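Local coordinates for PHOX (Pseudomonas fluorescens, PDB 3ZWU), which hydrolyses phosphate monoesters as an alkaline phosphatase, probably at a cluster of iron and calcium ions in the middle of a beta-propeller, at residues E90-R95 with A115-S120; L173-N178 with T191-F196; E296-F301 with D384-I389. All coordinates share one frame; numbering follows the deposited sequence.

Contact 1 of 3, residues E90-R95 with A115-S120; sequences EYTNYR and ACEGVS. With FEO (mu-oxo-diiron), chain I; VO4 (vanadate ion), chain C.
E117 lays its side chain along the backbone of E90 and Y91. CG stands anti to the carbonyl carbon (chi1 -54°) and the chain beyond it is extended, which carries the carboxylate alongside the extended loop 90-93. There OE2 comes to 3.5 Å from Y91 CA. OE1 lies 3.3 Å from E90 O, a meeting of two acceptors; what holds this buried oxygen is the backbone N of Q177. A glutamate suits the place because it is long enough to pass this backbone and still take that N-H.

Next along, T92 and C116 meet, with T92 OG1 3.6 Å from C116 SG. The hydroxyl spends its bond on D66, and the small cysteine fits closely against the threonine.

E90 lends the contact mainly its backbone. Its side chain leads the other way, and OE2 binds iron FE1 at 2.0 Å, beside the vanadate that probably mimics phosphate.

Segment 90-95 follows strand 82-89, the antiparallel neighbour of strand 118-127, and leads into helix 94-97. C116 comes just before strand 118-127; L97 of helix 94-97 packs on both C116 and T92, and Q60 of helix 57-60 also touches C116.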
loop_
_atom_site.group_PDB
_atom_site.type_symbol
_atom_site.label_atom_id
_atom_site.label_comp_id
_atom_site.label_asym_id
_atom_site.label_seq_id
_atom_site.Cartn_x
_atom_site.Cartn_y
_atom_site.Cartn_z
ATOM N N GLU A 90 0.075 5.898 7.030
ATOM C CA GLU A 90 -1.285 5.462 6.754
ATOM C C GLU A 90 -2.357 5.907 7.712
ATOM O O GLU A 90 -3.413 6.349 7.275
ATOM C CB GLU A 90 -1.308 3.944 6.600
ATOM C CG GLU A 90 -2.599 3.449 5.974
ATOM C CD GLU A 90 -2.692 1.950 5.846
ATOM O OE1 GLU A 90 -2.337 1.242 6.817
ATOM O OE2 GLU A 90 -3.162 1.483 4.786
ATOM N N TYR A 91 -2.156 5.699 8.992
ATOM C CA TYR A 91 -3.170 6.034 9.976
ATOM C C TYR A 91 -2.521 6.262 11.319
ATOM O O TYR A 91 -1.304 6.391 11.368
ATOM C CB TYR A 91 -4.308 4.984 9.992
ATOM C CG TYR A 91 -3.951 3.601 10.492
ATOM C CD1 TYR A 91 -3.213 2.727 9.707
ATOM C CD2 TYR A 91 -4.434 3.130 11.709
ATOM C CE1 TYR A 91 -2.919 1.437 10.139
ATOM C CE2 TYR A 91 -4.163 1.835 12.143
ATOM C CZ TYR A 91 -3.409 0.987 11.352
ATOM O OH TYR A 91 -3.145 -0.307 11.733
ATOM N N THR A 92 -3.298 6.380 12.391
ATOM C CA THR A 92 -2.719 6.615 13.707
ATOM C C THR A 92 -3.384 5.733 14.738
ATOM O O THR A 92 -4.460 5.187 14.509
ATOM C CB THR A 92 -2.753 8.102 14.062
ATOM O OG1 THR A 92 -2.028 8.288 15.281
ATOM C CG2 THR A 92 -4.173 8.655 14.199
ATOM N N ASN A 93 -2.710 5.585 15.870
ATOM C CA ASN A 93 -3.138 4.751 16.977
ATOM C C ASN A 93 -3.557 5.683 18.093
ATOM O O ASN A 93 -2.707 6.247 18.778
ATOM C CB ASN A 93 -1.982 3.847 17.393
ATOM C CG ASN A 93 -1.285 3.246 16.198
ATOM O OD1 ASN A 93 -1.895 2.502 15.418
ATOM N ND2 ASN A 93 -0.033 3.620 15.957
ATOM N N TYR A 94 -4.868 5.898 18.246
ATOM C CA TYR A 94 -5.388 6.828 19.245
ATOM C C TYR A 94 -4.920 6.529 20.666
ATOM O O TYR A 94 -4.713 7.466 21.430
ATOM C CB TYR A 94 -6.920 6.900 19.191
ATOM C CG TYR A 94 -7.535 7.510 17.942
ATOM C CD1 TYR A 94 -6.803 8.371 17.123
ATOM C CD2 TYR A 94 -8.879 7.317 17.641
ATOM C CE1 TYR A 94 -7.382 8.983 16.018
ATOM C CE2 TYR A 94 -9.461 7.905 16.522
ATOM C CZ TYR A 94 -8.713 8.753 15.725
ATOM O OH TYR A 94 -9.277 9.370 14.638
ATOM N N ARG A 95 -4.691 5.248 21.006
ATOM C CA ARG A 95 -4.198 4.897 22.343
ATOM C C ARG A 95 -2.835 5.518 22.663
ATOM O O ARG A 95 -2.530 5.735 23.835
ATOM C CB ARG A 95 -4.154 3.374 22.539
ATOM C CG ARG A 95 -3.094 2.637 21.729
ATOM C CD ARG A 95 -3.321 1.140 21.798
ATOM N NE ARG A 95 -3.170 0.647 23.167
ATOM C CZ ARG A 95 -3.689 -0.484 23.645
ATOM N NH1 ARG A 95 -4.423 -1.273 22.865
ATOM N NH2 ARG A 95 -3.486 -0.830 24.909
ATOM N N ALA A 115 -2.524 15.251 10.772
ATOM C CA ALA A 115 -1.087 15.519 10.688
ATOM C C ALA A 115 -0.252 14.232 10.674
ATOM O O ALA A 115 0.855 14.236 10.135
ATOM C CB ALA A 115 -0.647 16.401 11.840
ATOM N N CYS A 116 -0.754 13.150 11.301
ATOM C CA CYS A 116 -0.074 11.851 11.339
ATOM C C CYS A 116 -0.015 11.177 10.002
ATOM O O CYS A 116 0.817 10.292 9.831
ATOM C CB CYS A 116 -0.746 10.912 12.331
ATOM S SG CYS A 116 -0.448 11.311 14.056
ATOM N N GLU A 117 -0.989 11.442 9.128
ATOM C CA GLU A 117 -1.141 10.731 7.877
ATOM C C GLU A 117 -0.595 11.500 6.714
ATOM O O GLU A 117 -0.376 12.697 6.830
ATOM C CB GLU A 117 -2.623 10.409 7.667
ATOM C CG GLU A 117 -3.195 9.673 8.869
ATOM C CD GLU A 117 -4.637 9.223 8.786
ATOM O OE1 GLU A 117 -5.172 9.104 7.663
ATOM O OE2 GLU A 117 -5.207 8.908 9.855
ATOM N N GLY A 118 -0.372 10.814 5.593
ATOM C CA GLY A 118 0.136 11.441 4.384
ATOM C C GLY A 118 1.448 10.815 3.990
ATOM O O GLY A 118 1.546 9.588 3.896
ATOM N N VAL A 119 2.453 11.651 3.736
ATOM C CA VAL A 119 3.772 11.203 3.322
ATOM C C VAL A 119 4.832 11.979 4.080
ATOM O O VAL A 119 4.639 13.157 4.402
ATOM C CB VAL A 119 3.937 11.385 1.789
ATOM C CG1 VAL A 119 5.348 11.030 1.318
ATOM C CG2 VAL A 119 2.895 10.562 1.038
ATOM N N SER A 120 5.958 11.315 4.345
ATOM C CA SER A 120 7.129 11.925 4.944
ATOM C C SER A 120 8.255 11.766 3.936
ATOM O O SER A 120 8.609 10.632 3.607
ATOM C CB SER A 120 7.503 11.230 6.248
ATOM O OG SER A 120 6.523 11.418 7.253
HETATM FE FE1 FEO I . -3.262 -0.315 3.908
HETATM FE FE2 FEO I . -4.669 -3.077 2.239
HETATM O O FEO I . -3.346 -2.201 3.313
HETATM V V VO4 C . -4.323 -2.769 5.367
HETATM O O1 VO4 C . -4.972 -3.190 6.936
HETATM O O2 VO4 C . -2.822 -3.689 5.470
HETATM O O3 VO4 C . -4.315 -1.049 5.557
HETATM O O4 VO4 C . -5.487 -3.474 4.289
HETATM O O HOH W 1 -1.410 -1.046 4.884
#

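Contact 2 of 3, residues L173-N178 with T191-F196; sequences LGTFQN and TCEENF. With FEO (mu-oxo-diiron), chain I; VO4 (vanadate ion), chain C.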
loop_
_atom_site.group_PDB
_atom_site.type_symbol
_atom_site.label_atom_id
_atom_site.label_comp_id
_atom_site.label_asym_id
_atom_site.label_seq_id
_atom_site.Cartn_x
_atom_site.Cartn_y
_atom_site.Cartn_z
ATOM N N LEU A 173 -7.771 19.509 0.023
ATOM C CA LEU A 173 -6.953 19.516 1.217
ATOM C C LEU A 173 -6.631 18.086 1.588
ATOM O O LEU A 173 -7.532 17.283 1.847
ATOM C CB LEU A 173 -7.645 20.181 2.408
ATOM C CG LEU A 173 -7.749 21.695 2.410
ATOM C CD1 LEU A 173 -8.454 22.149 3.657
ATOM C CD2 LEU A 173 -6.376 22.362 2.354
ATOM N N GLY A 174 -5.352 17.774 1.572
ATOM C CA GLY A 174 -4.794 16.545 2.056
ATOM C C GLY A 174 -4.855 15.287 1.245
ATOM O O GLY A 174 -5.616 15.130 0.291
ATOM N N THR A 175 -3.990 14.378 1.669
ATOM C CA THR A 175 -3.934 12.995 1.267
ATOM C C THR A 175 -3.780 12.275 2.603
ATOM O O THR A 175 -2.987 12.703 3.445
ATOM C CB THR A 175 -2.843 12.708 0.239
ATOM O OG1 THR A 175 -2.923 11.322 -0.115
ATOM C CG2 THR A 175 -1.444 13.026 0.733
ATOM N N PHE A 176 -4.631 11.293 2.862
ATOM C CA PHE A 176 -4.607 10.565 4.124
ATOM C C PHE A 176 -4.945 9.108 3.852
ATOM O O PHE A 176 -5.281 8.772 2.712
ATOM C CB PHE A 176 -5.536 11.224 5.153
ATOM C CG PHE A 176 -6.930 11.507 4.667
ATOM C CD1 PHE A 176 -7.880 10.500 4.615
ATOM C CD2 PHE A 176 -7.300 12.786 4.275
ATOM C CE1 PHE A 176 -9.166 10.760 4.153
ATOM C CE2 PHE A 176 -8.590 13.044 3.818
ATOM C CZ PHE A 176 -9.507 12.026 3.740
ATOM N N GLN A 177 -4.767 8.224 4.848
ATOM C CA GLN A 177 -4.973 6.782 4.666
ATOM C C GLN A 177 -4.043 6.283 3.549
ATOM O O GLN A 177 -4.402 5.415 2.751
ATOM C CB GLN A 177 -6.454 6.447 4.447
ATOM C CG GLN A 177 -7.289 6.623 5.717
ATOM C CD GLN A 177 -7.064 5.588 6.804
ATOM O OE1 GLN A 177 -6.582 4.484 6.546
ATOM N NE2 GLN A 177 -7.443 5.860 8.020
ATOM N N ASN A 178 -2.814 6.828 3.537
ATOM C CA ASN A 178 -1.802 6.532 2.531
ATOM C C ASN A 178 -1.234 5.169 2.794
ATOM O O ASN A 178 -0.515 4.968 3.767
ATOM C CB ASN A 178 -0.703 7.570 2.532
ATOM C CG ASN A 178 -1.253 8.916 2.194
ATOM O OD1 ASN A 178 -1.907 9.533 3.029
ATOM N ND2 ASN A 178 -1.168 9.313 0.938
ATOM N N THR A 191 1.656 7.852 -4.219
ATOM C CA THR A 191 1.111 7.433 -2.930
ATOM C C THR A 191 -0.350 7.104 -3.166
ATOM O O THR A 191 -1.023 7.767 -3.962
ATOM C CB THR A 191 1.380 8.437 -1.811
ATOM O OG1 THR A 191 0.964 7.844 -0.585
ATOM C CG2 THR A 191 0.669 9.753 -1.989
ATOM N N CYS A 192 -0.829 6.069 -2.485
ATOM C CA CYS A 192 -2.145 5.507 -2.707
ATOM C C CYS A 192 -3.066 5.680 -1.531
ATOM O O CYS A 192 -2.744 5.214 -0.445
ATOM C CB CYS A 192 -1.972 4.038 -3.045
ATOM S SG CYS A 192 -1.149 3.755 -4.628
ATOM N N GLU A 193 -4.241 6.284 -1.759
ATOM C CA GLU A 193 -5.250 6.482 -0.722
ATOM C C GLU A 193 -6.126 5.246 -0.680
ATOM O O GLU A 193 -6.799 4.941 -1.667
ATOM C CB GLU A 193 -6.085 7.721 -1.025
ATOM C CG GLU A 193 -5.247 8.983 -0.978
ATOM C CD GLU A 193 -5.881 10.223 -1.570
ATOM O OE1 GLU A 193 -6.953 10.118 -2.206
ATOM O OE2 GLU A 193 -5.298 11.313 -1.384
ATOM N N GLU A 194 -6.091 4.511 0.440
ATOM C CA GLU A 194 -6.804 3.248 0.573
ATOM C C GLU A 194 -8.096 3.376 1.359
ATOM O O GLU A 194 -9.122 3.655 0.751
ATOM C CB GLU A 194 -5.872 2.183 1.155
ATOM C CG GLU A 194 -6.472 0.790 1.230
ATOM C CD GLU A 194 -5.684 -0.163 2.099
ATOM O OE1 GLU A 194 -5.006 0.307 3.039
ATOM O OE2 GLU A 194 -5.802 -1.388 1.885
ATOM N N ASN A 195 -8.074 3.233 2.698
ATOM C CA ASN A 195 -9.300 3.243 3.499
ATOM C C ASN A 195 -9.760 4.656 3.860
ATOM O O ASN A 195 -10.126 4.940 5.001
ATOM C CB ASN A 195 -9.126 2.357 4.731
ATOM C CG ASN A 195 -8.950 0.911 4.356
ATOM O OD1 ASN A 195 -7.882 0.312 4.541
ATOM N ND2 ASN A 195 -9.995 0.321 3.801
ATOM N N PHE A 196 -9.803 5.522 2.849
ATOM C CA PHE A 196 -10.181 6.924 2.994
ATOM C C PHE A 196 -11.612 7.090 3.501
ATOM O O PHE A 196 -11.885 8.023 4.249
ATOM C CB PHE A 196 -9.981 7.686 1.666
ATOM C CG PHE A 196 -10.994 7.357 0.593
ATOM C CD1 PHE A 196 -10.808 6.277 -0.258
ATOM C CD2 PHE A 196 -12.160 8.091 0.473
ATOM C CE1 PHE A 196 -11.769 5.949 -1.215
ATOM C CE2 PHE A 196 -13.095 7.789 -0.508
ATOM C CZ PHE A 196 -12.892 6.726 -1.354
HETATM FE FE1 FEO I . -3.262 -0.315 3.908
HETATM FE FE2 FEO I . -4.669 -3.077 2.239
HETATM O O FEO I . -3.346 -2.201 3.313
HETATM V V VO4 C . -4.323 -2.769 5.367
HETATM O O1 VO4 C . -4.972 -3.190 6.936
HETATM O O2 VO4 C . -2.822 -3.689 5.470
HETATM O O3 VO4 C . -4.315 -1.049 5.557
HETATM O O4 VO4 C . -5.487 -3.474 4.289
HETATM O O HOH W 2 -5.618 2.969 4.421
HETATM O O HOH W 1 -1.410 -1.046 4.884
#
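N178 and E193 face each other as an antiparallel non-hydrogen-bonded pair, CA atoms 4.7 Å apart, and beside them E194 N donates to Q177 O at 3.0 Å, an almost straight bond (177°). Q177 has a left-handed backbone conformation just before the strand.

On one side T175 OG1 donates to E193 OE2 at 2.7 Å, using the anti lone pair of that oxygen. K263 forms a salt bridge with the same oxygen, while OE1 receives the N-H groups of G247 and W248, so the whole buried carboxylate is engaged. Were E193 an alanine, the ammonium of K263 would probably lose this counter-charge and the T175 hydroxyl this acceptor.

Q177 folds back at chi2 (-72°) and packs its CG against the carbonyl of N195. A water then bridges the two residues: it donates to Q177 OE1 at 2.8 Å and accepts from N195 N, at the centre of an inverse gamma turn. Farther out F176 turns its ring edge to the carbonyl O of F196, and its CE1 lies 4.0 Å from F196 CB.

E194 points elsewhere. It reaches the diiron unit on an extended chain whose CG lies anti to the backbone N (chi1 -175°), OE1 lying 2.0 Å from FE1 and OE2 2.1 Å from FE2. The chemistry is therefore divided between adjacent glutamates: E193 pairs its charge within the protein and helps tie the strand to the loop, whereas E194 gives its charge to the iron ions.

Contact 3 of 3, residues E296-F301 with D384-I389; sequences EFIYKF and DRPEWI. With CA (calcium ion), chain G; CA (calcium ion), chain F; VO4 (vanadate ion), chain C; FEO (mu-oxo-diiron), chain I.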
loop_
_atom_site.group_PDB
_atom_site.type_symbol
_atom_site.label_atom_id
_atom_site.label_comp_id
_atom_site.label_asym_id
_atom_site.label_seq_id
_atom_site.Cartn_x
_atom_site.Cartn_y
_atom_site.Cartn_z
ATOM N N GLU A 296 -13.341 -7.096 -4.229
ATOM C CA GLU A 296 -13.096 -6.003 -5.160
ATOM C C GLU A 296 -12.081 -6.421 -6.231
ATOM O O GLU A 296 -11.739 -7.603 -6.318
ATOM C CB GLU A 296 -12.764 -4.703 -4.417
ATOM C CG GLU A 296 -13.980 -4.062 -3.764
ATOM C CD GLU A 296 -15.143 -3.598 -4.626
ATOM O OE1 GLU A 296 -14.996 -3.513 -5.866
ATOM O OE2 GLU A 296 -16.193 -3.248 -4.039
ATOM N N PHE A 297 -11.683 -5.494 -7.105
ATOM C CA PHE A 297 -10.947 -5.808 -8.317
ATOM C C PHE A 297 -9.497 -5.352 -8.433
ATOM O O PHE A 297 -8.975 -4.630 -7.586
ATOM C CB PHE A 297 -11.753 -5.232 -9.498
ATOM C CG PHE A 297 -13.244 -5.474 -9.413
ATOM C CD1 PHE A 297 -13.747 -6.751 -9.246
ATOM C CD2 PHE A 297 -14.141 -4.432 -9.569
ATOM C CE1 PHE A 297 -15.119 -6.979 -9.209
ATOM C CE2 PHE A 297 -15.515 -4.662 -9.560
ATOM C CZ PHE A 297 -15.996 -5.934 -9.369
ATOM N N ILE A 298 -8.851 -5.822 -9.515
ATOM C CA ILE A 298 -7.490 -5.475 -9.912
ATOM C C ILE A 298 -7.629 -4.640 -11.177
ATOM O O ILE A 298 -8.338 -5.036 -12.104
ATOM C CB ILE A 298 -6.615 -6.732 -10.139
ATOM C CG1 ILE A 298 -6.450 -7.516 -8.818
ATOM C CG2 ILE A 298 -5.234 -6.352 -10.697
ATOM C CD1 ILE A 298 -5.886 -8.904 -8.983
ATOM N N TYR A 299 -6.930 -3.502 -11.220
ATOM C CA TYR A 299 -6.997 -2.539 -12.313
ATOM C C TYR A 299 -5.663 -2.352 -12.997
ATOM O O TYR A 299 -4.620 -2.737 -12.468
ATOM C CB TYR A 299 -7.495 -1.187 -11.789
ATOM C CG TYR A 299 -8.884 -1.225 -11.197
ATOM C CD1 TYR A 299 -9.103 -1.717 -9.916
ATOM C CD2 TYR A 299 -9.972 -0.707 -11.890
ATOM C CE1 TYR A 299 -10.371 -1.713 -9.346
ATOM C CE2 TYR A 299 -11.245 -0.694 -11.328
ATOM C CZ TYR A 299 -11.445 -1.204 -10.060
ATOM O OH TYR A 299 -12.710 -1.168 -9.524
ATOM N N LYS A 300 -5.701 -1.739 -14.184
ATOM C CA LYS A 300 -4.517 -1.485 -14.989
ATOM C C LYS A 300 -4.729 -0.203 -15.773
ATOM O O LYS A 300 -5.711 -0.103 -16.506
ATOM C CB LYS A 300 -4.273 -2.662 -15.943
ATOM C CG LYS A 300 -3.154 -2.469 -16.967
ATOM C CD LYS A 300 -3.248 -3.556 -18.017
ATOM C CE LYS A 300 -2.141 -3.520 -19.029
ATOM N NZ LYS A 300 -2.356 -4.534 -20.099
ATOM N N PHE A 301 -3.832 0.772 -15.609
ATOM C CA PHE A 301 -3.882 2.023 -16.353
ATOM C C PHE A 301 -2.768 1.990 -17.388
ATOM O O PHE A 301 -1.651 1.590 -17.062
ATOM C CB PHE A 301 -3.692 3.231 -15.425
ATOM C CG PHE A 301 -3.527 4.544 -16.156
ATOM C CD1 PHE A 301 -4.628 5.216 -16.663
ATOM C CD2 PHE A 301 -2.264 5.071 -16.396
ATOM C CE1 PHE A 301 -4.470 6.420 -17.350
ATOM C CE2 PHE A 301 -2.113 6.270 -17.090
ATOM C CZ PHE A 301 -3.214 6.941 -17.549
ATOM N N ASP A 384 -9.984 -11.821 -3.695
ATOM C CA ASP A 384 -9.707 -11.948 -2.271
ATOM C C ASP A 384 -8.739 -10.877 -1.790
ATOM O O ASP A 384 -7.581 -11.164 -1.491
ATOM C CB ASP A 384 -9.143 -13.339 -1.936
ATOM C CG ASP A 384 -10.109 -14.492 -2.052
ATOM O OD1 ASP A 384 -11.314 -14.239 -2.251
ATOM O OD2 ASP A 384 -9.666 -15.649 -1.880
ATOM N N ARG A 385 -9.225 -9.638 -1.685
ATOM C CA ARG A 385 -8.456 -8.508 -1.169
ATOM C C ARG A 385 -7.096 -8.293 -1.840
ATOM O O ARG A 385 -6.050 -8.595 -1.247
ATOM C CB ARG A 385 -8.271 -8.655 0.334
ATOM C CG ARG A 385 -9.557 -8.539 1.121
ATOM C CD ARG A 385 -9.266 -8.498 2.601
ATOM N NE ARG A 385 -8.450 -7.331 2.941
ATOM C CZ ARG A 385 -7.779 -7.166 4.078
ATOM N NH1 ARG A 385 -7.823 -8.095 5.029
ATOM N NH2 ARG A 385 -7.056 -6.070 4.274
ATOM N N PRO A 386 -7.093 -7.732 -3.049
ATOM C CA PRO A 386 -5.839 -7.423 -3.708
ATOM C C PRO A 386 -5.074 -6.379 -2.908
ATOM O O PRO A 386 -5.635 -5.330 -2.589
ATOM C CB PRO A 386 -6.259 -6.865 -5.074
ATOM C CG PRO A 386 -7.632 -7.323 -5.284
ATOM C CD PRO A 386 -8.248 -7.525 -3.939
ATOM N N GLU A 387 -3.821 -6.673 -2.551
ATOM C CA GLU A 387 -2.990 -5.700 -1.871
ATOM C C GLU A 387 -1.857 -5.320 -2.827
ATOM O O GLU A 387 -2.174 -4.808 -3.903
ATOM C CB GLU A 387 -2.602 -6.140 -0.446
ATOM C CG GLU A 387 -3.788 -6.090 0.503
ATOM C CD GLU A 387 -3.460 -5.980 1.980
ATOM O OE1 GLU A 387 -3.136 -7.024 2.584
ATOM O OE2 GLU A 387 -3.523 -4.863 2.542
ATOM N N TRP A 388 -0.580 -5.530 -2.502
ATOM C CA TRP A 388 0.486 -5.023 -3.353
ATOM C C TRP A 388 0.687 -5.811 -4.615
ATOM O O TRP A 388 0.542 -7.031 -4.618
ATOM C CB TRP A 388 1.825 -4.963 -2.623
ATOM C CG TRP A 388 1.903 -4.013 -1.475
ATOM C CD1 TRP A 388 1.011 -3.885 -0.446
ATOM C CD2 TRP A 388 3.064 -3.283 -1.086
ATOM N NE1 TRP A 388 1.535 -3.086 0.539
ATOM C CE2 TRP A 388 2.800 -2.712 0.177
ATOM C CE3 TRP A 388 4.324 -3.091 -1.666
ATOM C CZ2 TRP A 388 3.737 -1.938 0.851
ATOM C CZ3 TRP A 388 5.260 -2.338 -0.986
ATOM C CH2 TRP A 388 4.959 -1.766 0.252
ATOM N N ILE A 389 1.086 -5.100 -5.674
ATOM C CA ILE A 389 1.432 -5.645 -6.965
ATOM C C ILE A 389 2.873 -5.249 -7.271
ATOM O O ILE A 389 3.266 -4.107 -7.013
ATOM C CB ILE A 389 0.470 -5.139 -8.065
ATOM C CG1 ILE A 389 -0.978 -5.522 -7.728
ATOM C CG2 ILE A 389 0.882 -5.694 -9.442
ATOM C CD1 ILE A 389 -2.026 -4.940 -8.634
HETATM CA CA CA G . -3.278 -5.932 4.856
HETATM CA CA CA F . -1.270 -3.304 3.378
HETATM V V VO4 C . -4.323 -2.769 5.367
HETATM O O1 VO4 C . -4.972 -3.190 6.936
HETATM O O2 VO4 C . -2.822 -3.689 5.470
HETATM O O3 VO4 C . -4.315 -1.049 5.557
HETATM O O4 VO4 C . -5.487 -3.474 4.289
HETATM FE FE1 FEO I . -3.262 -0.315 3.908
HETATM FE FE2 FEO I . -4.669 -3.077 2.239
HETATM O O FEO I . -3.346 -2.201 3.313
HETATM O O HOH W 3 -5.253 -5.968 6.304
HETATM O O HOH W 4 0.348 -1.486 2.618
HETATM O O HOH W 5 0.675 -3.467 4.847
HETATM O O HOH W 1 -1.410 -1.046 4.884
HETATM O O HOH W 6 -3.357 -8.241 5.286
#
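I298 divides its branches between P386 and I389, and this is the close-packed half of the contact. With CG1 anti to the carbonyl carbon (chi1 -64°), that branch rests 3.7 Å from P386 CG, while CG2, anti to the backbone N, faces I389, 4.1 Å from CD1. The proline also sets its CG 3.8 Å from F297 O. A branched residue can serve two neighbours at once, and the compact proline ring packs near the backbone without needing a polar partner. The touching parts run nearly alongside, 18° apart in direction.

The other side of segment 384-389 is polar and watery. E387 OE2 binds iron FE2 at 2.1 Å and also reaches both calcium ions; OE1 adds a bond of 2.5 Å to one of them, which D479 and D494 also bind. R385 brings the edge of its guanidinium to the vanadate, NH2 lying 3.0 Å from O4, and its NE is paired with D292. The same NH2 donates to a calcium-bound water, and W388 NE1 donates to another, 2.9 Å away, held by the second calcium ion. Short-range metal and water bonds thus replace the apolar contacts.

In the fold, strand 386-391 lies against strand 398-402, whose C400 touches both I298 and I389. Strand 296-303 is flanked by strands 284-290 and 322-329, and F297 packs on helix 371-377.

In the fold
From the N terminus the three contacts follow in series, none nested in or crossing another. Contact 1 closes a loop of 19 residues that carries helix 107-116 and joins strand 82-89 to strand 118-127. Contact 2 then closes the shorter hairpin of strands 178-183 and 189-193. Contact 3 spans 82 residues, packing strand 296-303 against strand 386-391, two non-adjacent strands of one sheet. Contacts 1 and 2 touch directly, and E90 and E194 share one iron. Contact 3, its centre about 17 Å from that of contact 2, joins through the other iron. Glutamates at or just after strands of three different sheets, probably blades of the propeller, thus meet at the same diiron unit.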